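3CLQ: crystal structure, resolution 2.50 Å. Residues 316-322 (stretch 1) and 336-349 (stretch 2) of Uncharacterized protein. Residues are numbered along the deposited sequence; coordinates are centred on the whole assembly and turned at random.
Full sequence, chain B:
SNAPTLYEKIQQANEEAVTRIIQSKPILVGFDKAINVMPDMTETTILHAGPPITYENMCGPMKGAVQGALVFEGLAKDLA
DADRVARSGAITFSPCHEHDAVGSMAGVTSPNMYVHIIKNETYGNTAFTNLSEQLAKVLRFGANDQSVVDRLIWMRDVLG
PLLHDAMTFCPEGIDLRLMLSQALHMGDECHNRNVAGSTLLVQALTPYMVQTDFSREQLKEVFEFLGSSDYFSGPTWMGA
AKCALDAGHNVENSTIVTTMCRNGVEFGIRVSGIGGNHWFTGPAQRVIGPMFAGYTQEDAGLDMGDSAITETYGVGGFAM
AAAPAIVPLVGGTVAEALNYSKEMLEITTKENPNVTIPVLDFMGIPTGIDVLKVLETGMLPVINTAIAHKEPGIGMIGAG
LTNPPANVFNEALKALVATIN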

# COMPACT_ATOMS: atom_id res chain seq x y z
N GLY B 316 10.18 -11.67 -0.76
CA GLY B 316 10.93 -11.57 0.50
C GLY B 316 12.30 -10.92 0.34
O GLY B 316 12.43 -9.84 -0.24
N GLY B 317 13.34 -11.57 0.85
CA GLY B 317 14.69 -11.02 0.72
C GLY B 317 15.16 -10.90 -0.72
O GLY B 317 15.98 -10.02 -1.06
N PHE B 318 14.67 -11.79 -1.58
CA PHE B 318 14.98 -11.71 -3.00
C PHE B 318 14.43 -10.40 -3.56
O PHE B 318 15.01 -9.81 -4.46
N ALA B 319 13.30 -9.93 -3.01
CA ALA B 319 12.70 -8.68 -3.47
C ALA B 319 13.12 -7.51 -2.62
O ALA B 319 12.67 -6.42 -2.83
N MSE B 320 13.98 -7.74 -1.65
CA MSE B 320 14.52 -6.69 -0.81
C MSE B 320 14.35 -5.29 -1.41
O MSE B 320 13.78 -4.41 -0.79
N ALA B 321 14.84 -5.09 -2.63
CA ALA B 321 14.88 -3.76 -3.25
C ALA B 321 13.55 -3.02 -3.27
O ALA B 321 13.52 -1.80 -3.30
N ALA B 322 12.46 -3.76 -3.29
CA ALA B 322 11.12 -3.20 -3.41
C ALA B 322 10.65 -2.54 -2.12
O ALA B 322 9.66 -1.82 -2.11
N GLU B 336 22.77 -1.64 -0.74
CA GLU B 336 22.96 -3.09 -0.60
C GLU B 336 21.71 -3.86 -0.97
O GLU B 336 21.80 -4.96 -1.53
N ALA B 337 20.55 -3.32 -0.63
CA ALA B 337 19.31 -4.03 -0.90
C ALA B 337 19.02 -4.02 -2.40
O ALA B 337 18.61 -5.03 -2.96
N LEU B 338 19.26 -2.90 -3.06
CA LEU B 338 19.10 -2.85 -4.51
C LEU B 338 19.99 -3.92 -5.08
O LEU B 338 19.62 -4.66 -5.96
N ASN B 339 21.20 -3.98 -4.55
CA ASN B 339 22.23 -4.82 -5.08
C ASN B 339 21.96 -6.31 -4.97
O ASN B 339 22.37 -7.09 -5.83
N TYR B 340 21.29 -6.71 -3.89
CA TYR B 340 21.03 -8.12 -3.59
C TYR B 340 20.00 -8.72 -4.55
O TYR B 340 20.13 -9.86 -5.02
N SER B 341 18.95 -7.94 -4.81
CA SER B 341 17.91 -8.35 -5.72
C SER B 341 18.48 -8.55 -7.11
O SER B 341 18.10 -9.52 -7.78
N LYS B 342 19.39 -7.66 -7.54
CA LYS B 342 20.14 -7.84 -8.79
C LYS B 342 20.98 -9.12 -8.73
O LYS B 342 20.93 -9.93 -9.64
N GLU B 343 21.75 -9.27 -7.66
CA GLU B 343 22.60 -10.43 -7.50
C GLU B 343 21.83 -11.73 -7.67
O GLU B 343 22.27 -12.63 -8.38
N MSE B 344 20.67 -11.82 -7.00
CA MSE B 344 19.91 -13.07 -6.93
C MSE B 344 19.63 -13.74 -8.28
O MSE B 344 19.26 -14.91 -8.34
N LEU B 345 19.80 -12.98 -9.36
CA LEU B 345 19.54 -13.42 -10.73
C LEU B 345 20.51 -14.49 -11.23
O LEU B 345 20.21 -15.22 -12.16
N GLU B 346 21.69 -14.53 -10.63
CA GLU B 346 22.73 -15.47 -11.07
C GLU B 346 22.44 -16.83 -10.49
O GLU B 346 22.95 -17.85 -10.95
N ILE B 347 21.57 -16.81 -9.49
CA ILE B 347 21.14 -17.99 -8.78
C ILE B 347 19.83 -18.55 -9.35
O ILE B 347 19.46 -19.68 -9.07
N THR B 348 19.13 -17.75 -10.14
CA THR B 348 17.76 -18.09 -10.50
C THR B 348 17.61 -18.31 -12.00
O THR B 348 18.48 -17.92 -12.77
N THR B 349 16.52 -18.92 -12.41
CA THR B 349 16.39 -19.34 -13.81
C THR B 349 15.97 -18.23 -14.80
O THR B 349 16.54 -18.12 -15.89

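The contact is a mostly apolar packing of a tight turn against one side of a helix and its continuation, pinned at its centre by a serine hydroxyl that bonds to the turn's backbone; the two stretches bury 489 Å² between them.

Ser341, chi1 in the m well at -78°, points toward the turn. Its OG donates to Phe318 O at 2.5 Å, a short bond, and accepts from Ala321 N at 3.3 Å, where the N-H...O angle of 171° is nearly linear. One hydroxyl thus joins a carbonyl and an amide three residues apart. The backbones are correspondingly close: CA of Phe318 lies 5.2 Å from CA of Ser341, and CA of Ala321 lies 4.5 Å from CA of Leu338.

Phe318 (chi1 m, -87°) leaves its backbone sideways, yet its ring comes nearer to stretch 2 and gives the residue the largest covered area, 105 Å². Selenomethionine Met344 lies over one face: its CG is 3.5 Å from the centroid of the Phe318 ring and 5° off the normal, a CH-pi arrangement, while its SE is 4.1 Å from that centroid at 25°. Thr348 CG2 meets the ring edge, 3.8 Å from Phe318 CE1. The Thr348 hydroxyl is engaged within its own stretch, OG1 donating to Met344 O at 2.9 Å with chi1 in p.

Toward the other end, selenomethionine Met320 points at the helix with chi1 between wells (-135°) and chi2 and chi3 both t. This extended chain places its CE 3.8 Å from Ala337 CB and its SE 3.5 Å from Tyr340 CD2. Leu338 (m, t) starts away from the turn, but its end returns, bringing CD2 to 3.8 Å from Ala321 CB.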

# COMPACT_ATOMS: atom_id res chain seq x y z
CB PHE B 318 14.38 -12.90 -3.75
CG PHE B 318 15.27 -14.13 -3.77
CD1 PHE B 318 15.42 -14.86 -4.93
CD2 PHE B 318 15.93 -14.55 -2.63
CE1 PHE B 318 16.23 -15.99 -4.96
CE2 PHE B 318 16.74 -15.68 -2.65
CZ PHE B 318 16.89 -16.40 -3.82
CB ALA B 319 11.20 -8.78 -3.51
CB MSE B 320 15.99 -6.97 -0.59
CG MSE B 320 16.48 -6.81 0.82
SE MSE B 320 18.39 -7.28 0.89
CE MSE B 320 18.80 -6.18 2.48
CB ALA B 321 15.42 -3.85 -4.66
CB ALA B 322 10.15 -4.28 -3.79
CB GLU B 336 23.36 -3.46 0.83
CG GLU B 336 24.85 -3.28 1.14
CD GLU B 336 25.16 -3.33 2.65
OE1 GLU B 336 24.33 -3.82 3.45
OE2 GLU B 336 26.26 -2.88 3.02
CB ALA B 337 18.16 -3.46 -0.10
CB LEU B 338 19.53 -1.50 -5.07
CG LEU B 338 18.77 -0.28 -4.56
CD1 LEU B 338 19.07 0.99 -5.38
CD2 LEU B 338 17.28 -0.58 -4.53
CB ASN B 339 23.51 -4.50 -4.33
CG ASN B 339 24.67 -4.33 -5.25
OD1 ASN B 339 25.19 -3.22 -5.41
ND2 ASN B 339 25.07 -5.42 -5.90
CB TYR B 340 20.54 -8.29 -2.14
CG TYR B 340 21.61 -8.63 -1.11
CD1 TYR B 340 22.48 -9.72 -1.29
CD2 TYR B 340 21.72 -7.89 0.07
CE1 TYR B 340 23.45 -10.04 -0.34
CE2 TYR B 340 22.67 -8.20 1.03
CZ TYR B 340 23.54 -9.28 0.83
OH TYR B 340 24.49 -9.59 1.79
CB SER B 341 16.79 -7.33 -5.74
OG SER B 341 15.97 -7.46 -4.59
CB LYS B 342 21.10 -6.69 -9.04
CG LYS B 342 20.50 -5.43 -9.62
CD LYS B 342 21.63 -4.39 -9.81
CE LYS B 342 21.11 -2.98 -10.15
NZ LYS B 342 20.61 -2.19 -8.96
CB GLU B 343 23.24 -10.42 -6.12
CG GLU B 343 24.35 -9.41 -5.93
CD GLU B 343 25.16 -9.69 -4.67
OE1 GLU B 343 25.20 -10.89 -4.27
OE2 GLU B 343 25.74 -8.74 -4.08
CB MSE B 344 18.59 -12.86 -6.16
CG MSE B 344 18.62 -13.08 -4.64
SE MSE B 344 20.05 -14.26 -3.90
CE MSE B 344 21.35 -12.88 -3.40
CB LEU B 345 19.63 -12.24 -11.69
CG LEU B 345 18.54 -11.18 -11.74
CD1 LEU B 345 18.97 -10.00 -12.60
CD2 LEU B 345 17.24 -11.77 -12.27
CB GLU B 346 24.09 -15.00 -10.60
CG GLU B 346 24.40 -13.57 -11.01
CD GLU B 346 25.64 -13.07 -10.32
OE1 GLU B 346 26.37 -13.89 -9.71
OE2 GLU B 346 25.90 -11.85 -10.40
CB ILE B 347 20.88 -17.63 -7.32
CG1 ILE B 347 21.91 -18.20 -6.41
CG2 ILE B 347 19.61 -18.24 -6.82
CD1 ILE B 347 21.40 -18.07 -4.98
CB THR B 348 16.80 -16.99 -10.05
OG1 THR B 348 17.33 -15.70 -10.42
CG2 THR B 348 16.63 -17.04 -8.54
CB THR B 349 15.47 -20.57 -13.96
OG1 THR B 349 15.82 -21.55 -12.97
CG2 THR B 349 15.60 -21.15 -15.35